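Local coordinates for putative regulatory protein (Streptomyces coelicolor A3, PDB 2PZ9), which probably binds DNA through a predicted helix-turn-helix as a TetR-family transcriptional regulator, at residues L100-F111 and V168-W179. Numbering follows the deposited sequence.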
ATOM      1  N   LEU A 100      14.095 -14.006  -7.611  1.00 54.74           N
ATOM      2  CA  LEU A 100      13.003 -13.237  -7.105  1.00 53.79           C
ATOM      3  C   LEU A 100      13.450 -12.114  -6.149  1.00 54.52           C
ATOM      4  O   LEU A 100      12.919 -11.003  -6.247  1.00 54.79           O
ATOM      5  CB  LEU A 100      11.994 -14.164  -6.468  1.00 52.97           C
ATOM      6  CG  LEU A 100      11.355 -15.098  -7.485  1.00 51.76           C
ATOM      7  CD1 LEU A 100      10.663 -16.209  -6.746  1.00 51.97           C
ATOM      8  CD2 LEU A 100      10.389 -14.371  -8.404  1.00 49.94           C
ATOM      9  N   PRO A 101      14.424 -12.380  -5.228  1.00 54.52           N
ATOM     10  CA  PRO A 101      14.882 -11.257  -4.370  1.00 54.35           C
ATOM     11  C   PRO A 101      15.567 -10.120  -5.147  1.00 54.63           C
ATOM     12  O   PRO A 101      15.451  -8.952  -4.765  1.00 54.68           O
ATOM     13  CB  PRO A 101      15.852 -11.928  -3.373  1.00 54.32           C
ATOM     14  CG  PRO A 101      16.222 -13.245  -3.969  1.00 53.21           C
ATOM     15  CD  PRO A 101      15.115 -13.652  -4.900  1.00 54.23           C
ATOM     16  N   GLY A 102      16.267 -10.470  -6.225  1.00 54.87           N
ATOM     17  CA  GLY A 102      16.858  -9.496  -7.113  1.00 55.30           C
ATOM     18  C   GLY A 102      15.733  -8.740  -7.786  1.00 56.12           C
ATOM     19  O   GLY A 102      15.823  -7.532  -7.986  1.00 56.70           O
ATOM     20  N   TYR A 103      14.664  -9.449  -8.130  1.00 56.41           N
ATOM     21  CA  TYR A 103      13.474  -8.819  -8.688  1.00 57.06           C
ATOM     22  C   TYR A 103      12.927  -7.752  -7.731  1.00 57.35           C
ATOM     23  O   TYR A 103      12.555  -6.644  -8.145  1.00 58.13           O
ATOM     24  CB  TYR A 103      12.408  -9.888  -8.994  1.00 57.05           C
ATOM     25  CG  TYR A 103      11.079  -9.344  -9.463  1.00 56.95           C
ATOM     26  CD1 TYR A 103       9.881  -9.747  -8.852  1.00 57.00           C
ATOM     27  CD2 TYR A 103      11.004  -8.413 -10.513  1.00 57.63           C
ATOM     28  CE1 TYR A 103       8.623  -9.242  -9.278  1.00 56.24           C
ATOM     29  CE2 TYR A 103       9.753  -7.903 -10.955  1.00 57.22           C
ATOM     30  CZ  TYR A 103       8.577  -8.322 -10.331  1.00 57.07           C
ATOM     31  OH  TYR A 103       7.369  -7.810 -10.746  1.00 57.78           O
ATOM     32  N   ALA A 104      12.888  -8.092  -6.446  1.00 57.29           N
ATOM     33  CA  ALA A 104      12.329  -7.207  -5.435  1.00 56.72           C
ATOM     34  C   ALA A 104      13.191  -5.972  -5.295  1.00 56.59           C
ATOM     35  O   ALA A 104      12.657  -4.885  -5.125  1.00 57.01           O
ATOM     36  CB  ALA A 104      12.202  -7.924  -4.108  1.00 56.53           C
ATOM     37  N   GLY A 105      14.514  -6.145  -5.372  1.00 55.88           N
ATOM     38  CA  GLY A 105      15.442  -5.032  -5.295  1.00 55.32           C
ATOM     39  C   GLY A 105      15.171  -4.108  -6.456  1.00 55.42           C
ATOM     40  O   GLY A 105      15.159  -2.892  -6.302  1.00 55.77           O
ATOM     41  N   ILE A 106      14.917  -4.694  -7.618  1.00 55.39           N
ATOM     42  CA  ILE A 106      14.585  -3.935  -8.818  1.00 55.98           C
ATOM     43  C   ILE A 106      13.380  -2.988  -8.564  1.00 56.40           C
ATOM     44  O   ILE A 106      13.495  -1.770  -8.754  1.00 56.32           O
ATOM     45  CB  ILE A 106      14.494  -4.889 -10.081  1.00 56.07           C
ATOM     46  CG1 ILE A 106      15.770  -4.787 -10.913  1.00 56.53           C
ATOM     47  CG2 ILE A 106      13.319  -4.610 -10.990  1.00 56.51           C
ATOM     48  CD1 ILE A 106      16.897  -5.783 -10.521  1.00 58.40           C
ATOM     49  N   LEU A 107      12.263  -3.534  -8.071  1.00 56.74           N
ATOM     50  CA  LEU A 107      11.077  -2.717  -7.732  1.00 56.75           C
ATOM     51  C   LEU A 107      11.378  -1.719  -6.627  1.00 56.53           C
ATOM     52  O   LEU A 107      10.878  -0.592  -6.636  1.00 56.38           O
ATOM     53  CB  LEU A 107       9.891  -3.594  -7.320  1.00 56.52           C
ATOM     54  CG  LEU A 107       9.400  -4.571  -8.387  1.00 58.18           C
ATOM     55  CD1 LEU A 107       8.602  -5.765  -7.844  1.00 55.48           C
ATOM     56  CD2 LEU A 107       8.574  -3.783  -9.407  1.00 60.50           C
ATOM     57  N   PHE A 108      12.194  -2.135  -5.668  1.00 56.15           N
ATOM     58  CA  PHE A 108      12.505  -1.257  -4.581  1.00 56.64           C
ATOM     59  C   PHE A 108      13.178  -0.012  -5.130  1.00 57.76           C
ATOM     60  O   PHE A 108      12.803   1.117  -4.790  1.00 57.72           O
ATOM     61  CB  PHE A 108      13.421  -1.934  -3.591  1.00 56.10           C
ATOM     62  CG  PHE A 108      13.871  -1.025  -2.492  1.00 56.70           C
ATOM     63  CD1 PHE A 108      13.055  -0.797  -1.382  1.00 56.93           C
ATOM     64  CD2 PHE A 108      15.101  -0.362  -2.572  1.00 55.28           C
ATOM     65  CE1 PHE A 108      13.476   0.074  -0.366  1.00 56.74           C
ATOM     66  CE2 PHE A 108      15.524   0.500  -1.566  1.00 53.32           C
ATOM     67  CZ  PHE A 108      14.729   0.716  -0.466  1.00 55.07           C
ATOM     68  N   ASP A 109      14.169  -0.247  -5.992  1.00 58.73           N
ATOM     69  CA  ASP A 109      14.961   0.790  -6.614  1.00 59.10           C
ATOM     70  C   ASP A 109      14.098   1.766  -7.360  1.00 59.81           C
ATOM     71  O   ASP A 109      14.256   2.974  -7.217  1.00 59.96           O
ATOM     72  CB  ASP A 109      15.927   0.144  -7.585  1.00 58.99           C
ATOM     73  CG  ASP A 109      17.020  -0.638  -6.887  1.00 59.46           C
ATOM     74  OD1 ASP A 109      17.264  -0.408  -5.672  1.00 58.50           O
ATOM     75  OD2 ASP A 109      17.635  -1.491  -7.566  1.00 59.01           O
ATOM     76  N   HIS A 110      13.187   1.227  -8.157  1.00 60.79           N
ATOM     77  CA  HIS A 110      12.325   2.017  -8.980  1.00 62.26           C
ATOM     78  C   HIS A 110      11.510   3.021  -8.177  1.00 63.10           C
ATOM     79  O   HIS A 110      11.447   4.191  -8.521  1.00 63.53           O
ATOM     80  CB  HIS A 110      11.399   1.114  -9.758  1.00 62.61           C
ATOM     81  CG  HIS A 110      10.461   1.858 -10.658  1.00 65.46           C
ATOM     82  ND1 HIS A 110      10.649   1.941 -12.022  1.00 66.91           N
ATOM     83  CD2 HIS A 110       9.335   2.565 -10.390  1.00 66.95           C
ATOM     84  CE1 HIS A 110       9.673   2.659 -12.554  1.00 67.30           C
ATOM     85  NE2 HIS A 110       8.863   3.049 -11.585  1.00 66.97           N
ATOM     86  N   PHE A 111      10.882   2.572  -7.106  1.00 63.97           N
ATOM     87  CA  PHE A 111      10.082   3.471  -6.318  1.00 64.92           C
ATOM     88  C   PHE A 111      10.913   4.280  -5.365  1.00 65.55           C
ATOM     89  O   PHE A 111      10.469   5.333  -4.913  1.00 66.66           O
ATOM     90  CB  PHE A 111       8.992   2.721  -5.577  1.00 65.20           C
ATOM     91  CG  PHE A 111       7.939   2.166  -6.485  1.00 67.04           C
ATOM     92  CD1 PHE A 111       7.811   0.786  -6.670  1.00 69.35           C
ATOM     93  CD2 PHE A 111       7.076   3.026  -7.188  1.00 68.04           C
ATOM     94  CE1 PHE A 111       6.825   0.275  -7.535  1.00 69.40           C
ATOM     95  CE2 PHE A 111       6.089   2.526  -8.050  1.00 66.65           C
ATOM     96  CZ  PHE A 111       5.962   1.155  -8.220  1.00 67.02           C
ATOM     97  N   VAL A 168       2.602 -15.601  -5.032  1.00 52.43           N
ATOM     98  CA  VAL A 168       4.018 -15.258  -5.161  1.00 50.94           C
ATOM     99  C   VAL A 168       4.176 -13.849  -5.746  1.00 50.42           C
ATOM    100  O   VAL A 168       4.891 -13.000  -5.191  1.00 50.12           O
ATOM    101  CB  VAL A 168       4.776 -16.310  -6.032  1.00 50.92           C
ATOM    102  CG1 VAL A 168       6.239 -15.945  -6.175  1.00 49.84           C
ATOM    103  CG2 VAL A 168       4.623 -17.696  -5.455  1.00 49.51           C
ATOM    104  N   LEU A 169       3.484 -13.609  -6.851  1.00 49.88           N
ATOM    105  CA  LEU A 169       3.538 -12.326  -7.536  1.00 50.29           C
ATOM    106  C   LEU A 169       3.073 -11.171  -6.643  1.00 51.47           C
ATOM    107  O   LEU A 169       3.822 -10.222  -6.403  1.00 51.95           O
ATOM    108  CB  LEU A 169       2.712 -12.384  -8.814  1.00 49.82           C
ATOM    109  CG  LEU A 169       2.760 -11.127  -9.667  1.00 49.82           C
ATOM    110  CD1 LEU A 169       4.121 -11.029 -10.322  1.00 49.98           C
ATOM    111  CD2 LEU A 169       1.625 -11.065 -10.703  1.00 49.56           C
ATOM    112  N   ALA A 170       1.840 -11.277  -6.136  1.00 52.43           N
ATOM    113  CA  ALA A 170       1.245 -10.289  -5.233  1.00 53.02           C
ATOM    114  C   ALA A 170       2.146  -9.929  -4.055  1.00 53.61           C
ATOM    115  O   ALA A 170       2.456  -8.752  -3.840  1.00 53.29           O
ATOM    116  CB  ALA A 170      -0.075 -10.794  -4.735  1.00 52.53           C
ATOM    117  N   LEU A 171       2.545 -10.952  -3.307  1.00 54.58           N
ATOM    118  CA  LEU A 171       3.437 -10.794  -2.163  1.00 56.40           C
ATOM    119  C   LEU A 171       4.703 -10.004  -2.488  1.00 57.38           C
ATOM    120  O   LEU A 171       5.000  -8.979  -1.854  1.00 57.63           O
ATOM    121  CB  LEU A 171       3.837 -12.159  -1.587  1.00 56.56           C
ATOM    122  CG  LEU A 171       2.687 -12.940  -0.931  1.00 56.39           C
ATOM    123  CD1 LEU A 171       3.024 -14.431  -0.826  1.00 53.09           C
ATOM    124  CD2 LEU A 171       2.250 -12.327   0.427  1.00 54.73           C
ATOM    125  N   ILE A 172       5.441 -10.470  -3.482  1.00 58.08           N
ATOM    126  CA  ILE A 172       6.701  -9.834  -3.795  1.00 58.91           C
ATOM    127  C   ILE A 172       6.541  -8.332  -4.187  1.00 59.04           C
ATOM    128  O   ILE A 172       7.290  -7.465  -3.708  1.00 59.26           O
ATOM    129  CB  ILE A 172       7.472 -10.661  -4.824  1.00 59.20           C
ATOM    130  CG1 ILE A 172       7.785 -12.035  -4.217  1.00 59.45           C
ATOM    131  CG2 ILE A 172       8.763  -9.934  -5.223  1.00 59.99           C
ATOM    132  CD1 ILE A 172       8.381 -13.017  -5.185  1.00 59.84           C
ATOM    133  N   ASN A 173       5.566  -8.038  -5.038  1.00 58.54           N
ATOM    134  CA  ASN A 173       5.137  -6.679  -5.254  1.00 58.53           C
ATOM    135  C   ASN A 173       4.821  -5.857  -3.997  1.00 58.64           C
ATOM    136  O   ASN A 173       5.205  -4.685  -3.912  1.00 58.08           O
ATOM    137  CB  ASN A 173       3.931  -6.703  -6.145  1.00 58.77           C
ATOM    138  CG  ASN A 173       4.305  -6.802  -7.565  1.00 59.90           C
ATOM    139  OD1 ASN A 173       4.371  -5.779  -8.245  1.00 63.43           O
ATOM    140  ND2 ASN A 173       4.615  -8.010  -8.031  1.00 59.85           N
ATOM    141  N   GLN A 174       4.106  -6.457  -3.046  1.00 59.11           N
ATOM    142  CA  GLN A 174       3.788  -5.781  -1.787  1.00 60.11           C
ATOM    143  C   GLN A 174       5.039  -5.404  -1.044  1.00 61.40           C
ATOM    144  O   GLN A 174       5.294  -4.228  -0.868  1.00 61.38           O
ATOM    145  CB  GLN A 174       2.950  -6.648  -0.864  1.00 58.82           C
ATOM    146  CG  GLN A 174       1.539  -6.297  -0.882  1.00 58.27           C
ATOM    147  CD  GLN A 174       1.230  -4.878  -0.436  1.00 55.90           C
ATOM    148  OE1 GLN A 174       1.439  -4.513   0.712  1.00 55.67           O
ATOM    149  NE2 GLN A 174       0.668  -4.094  -1.341  1.00 54.98           N
ATOM    150  N   ILE A 175       5.801  -6.424  -0.627  1.00 63.39           N
ATOM    151  CA  ILE A 175       7.009  -6.284   0.202  1.00 65.71           C
ATOM    152  C   ILE A 175       7.930  -5.184  -0.323  1.00 66.47           C
ATOM    153  O   ILE A 175       8.510  -4.430   0.457  1.00 66.26           O
ATOM    154  CB  ILE A 175       7.830  -7.609   0.261  1.00 65.57           C
ATOM    155  CG1 ILE A 175       6.914  -8.821   0.194  1.00 67.20           C
ATOM    156  CG2 ILE A 175       8.628  -7.736   1.546  1.00 65.61           C
ATOM    157  CD1 ILE A 175       7.688 -10.152  -0.057  1.00 66.68           C
ATOM    158  N   ALA A 176       8.028  -5.120  -1.651  1.00 67.71           N
ATOM    159  CA  ALA A 176       8.861  -4.173  -2.378  1.00 69.16           C
ATOM    160  C   ALA A 176       8.433  -2.731  -2.191  1.00 70.78           C
ATOM    161  O   ALA A 176       9.272  -1.834  -2.223  1.00 70.44           O
ATOM    162  CB  ALA A 176       8.854  -4.515  -3.845  1.00 68.81           C
HETATM  163  N   MSE A 177       7.139  -2.492  -2.017  1.00 72.62           N
HETATM  164  CA  MSE A 177       6.703  -1.132  -1.789  1.00 76.67           C
HETATM  165  C   MSE A 177       6.438  -0.871  -0.336  1.00 72.84           C
HETATM  166  O   MSE A 177       5.680   0.013   0.034  1.00 72.52           O
HETATM  167  CB  MSE A 177       5.521  -0.808  -2.644  1.00 76.25           C
HETATM  168  CG  MSE A 177       5.881  -0.758  -4.108  1.00 80.48           C
HETATM  169 SE   MSE A 177       4.205  -1.425  -4.822  1.00 92.30          SE
HETATM  170  CE  MSE A 177       4.663  -2.366  -6.770  1.00 83.38           C
ATOM    171  N   THR A 178       7.137  -1.655   0.468  1.00 71.03           N
ATOM    172  CA  THR A 178       7.145  -1.608   1.919  1.00 68.86           C
ATOM    173  C   THR A 178       7.338  -0.218   2.543  1.00 67.54           C
ATOM    174  O   THR A 178       6.655   0.120   3.501  1.00 66.81           O
ATOM    175  CB  THR A 178       8.196  -2.604   2.431  1.00 68.59           C
ATOM    176  OG1 THR A 178       7.968  -2.899   3.796  1.00 67.84           O
ATOM    177  CG2 THR A 178       9.566  -2.038   2.276  1.00 69.48           C
ATOM    178  N   TRP A 179       8.242   0.581   1.982  1.00 66.39           N
ATOM    179  CA  TRP A 179       8.613   1.881   2.560  1.00 65.96           C
ATOM    180  C   TRP A 179       7.796   3.047   2.019  1.00 66.24           C
ATOM    181  O   TRP A 179       7.562   4.042   2.721  1.00 66.37           O
ATOM    182  CB  TRP A 179      10.116   2.122   2.430  1.00 64.71           C
ATOM    183  CG  TRP A 179      10.823   1.169   3.315  1.00 64.30           C
ATOM    184  CD1 TRP A 179      11.515   0.044   2.941  1.00 63.62           C
ATOM    185  CD2 TRP A 179      10.842   1.192   4.754  1.00 64.35           C
ATOM    186  NE1 TRP A 179      11.992  -0.623   4.063  1.00 63.98           N
ATOM    187  CE2 TRP A 179      11.589   0.061   5.184  1.00 64.07           C
ATOM    188  CE3 TRP A 179      10.315   2.067   5.721  1.00 62.45           C
ATOM    189  CZ2 TRP A 179      11.815  -0.208   6.527  1.00 62.62           C
ATOM    190  CZ3 TRP A 179      10.542   1.799   7.039  1.00 62.49           C
ATOM    191  CH2 TRP A 179      11.285   0.672   7.437  1.00 63.01           C
TER
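Leu169 O receives two bonds from Asn173, the residue that meets Tyr103 across the contact: the backbone N supplies the usual helical bond and the side-chain ND2 adds a nearly straight one of 2.9 Å. ND2 approaches 47° out of the carbonyl plane, while the oxygen lies close to the plane of the amide; the bond runs back one turn to Leu169, holding the amide against its own helix. ND2 stays 3.9 Å from Tyr103 OH, too far for a bond; that hydroxyl is paired with Lys146 instead.

The remaining side-chain contacts are mainly apolar. Ile172 splits its branches: with CG1 anti to the carbonyl carbon (chi1 -62°), CD1 reaches Leu100 CB at 4.0 Å, whereas CG2 lies 3.8 Å from Tyr103 CD1 and also touches Ala104. One turn later Ala176 CB abuts Leu107 CB at 3.7 Å. This small residue marks the nearest backbone approach, Phe108 CA to Ala176 CA at 5.2 Å. Selenomethionine Met177 bends at chi2 and places SE 4.8 Å from the Phe111 ring centroid, an oblique Met-aromatic contact, and Phe108 presents its ring edge to Trp179 CD1.

The axes of 100-111 and 168-176 come within 9.0 Å and cross at -43°; the contact joins helices 100-113 and 165-176 inside the TetR-like C-terminal domain. Helix 74-92 packs on Phe111, and Gln182 of the second subunit packs on Asn173. With no hydrogen bond between them, the segments are probably held together mainly by apolar burial, 545 Å² summed over both sides, while Asn173 ND2 bonds within its helix and Tyr103 OH to Lys146.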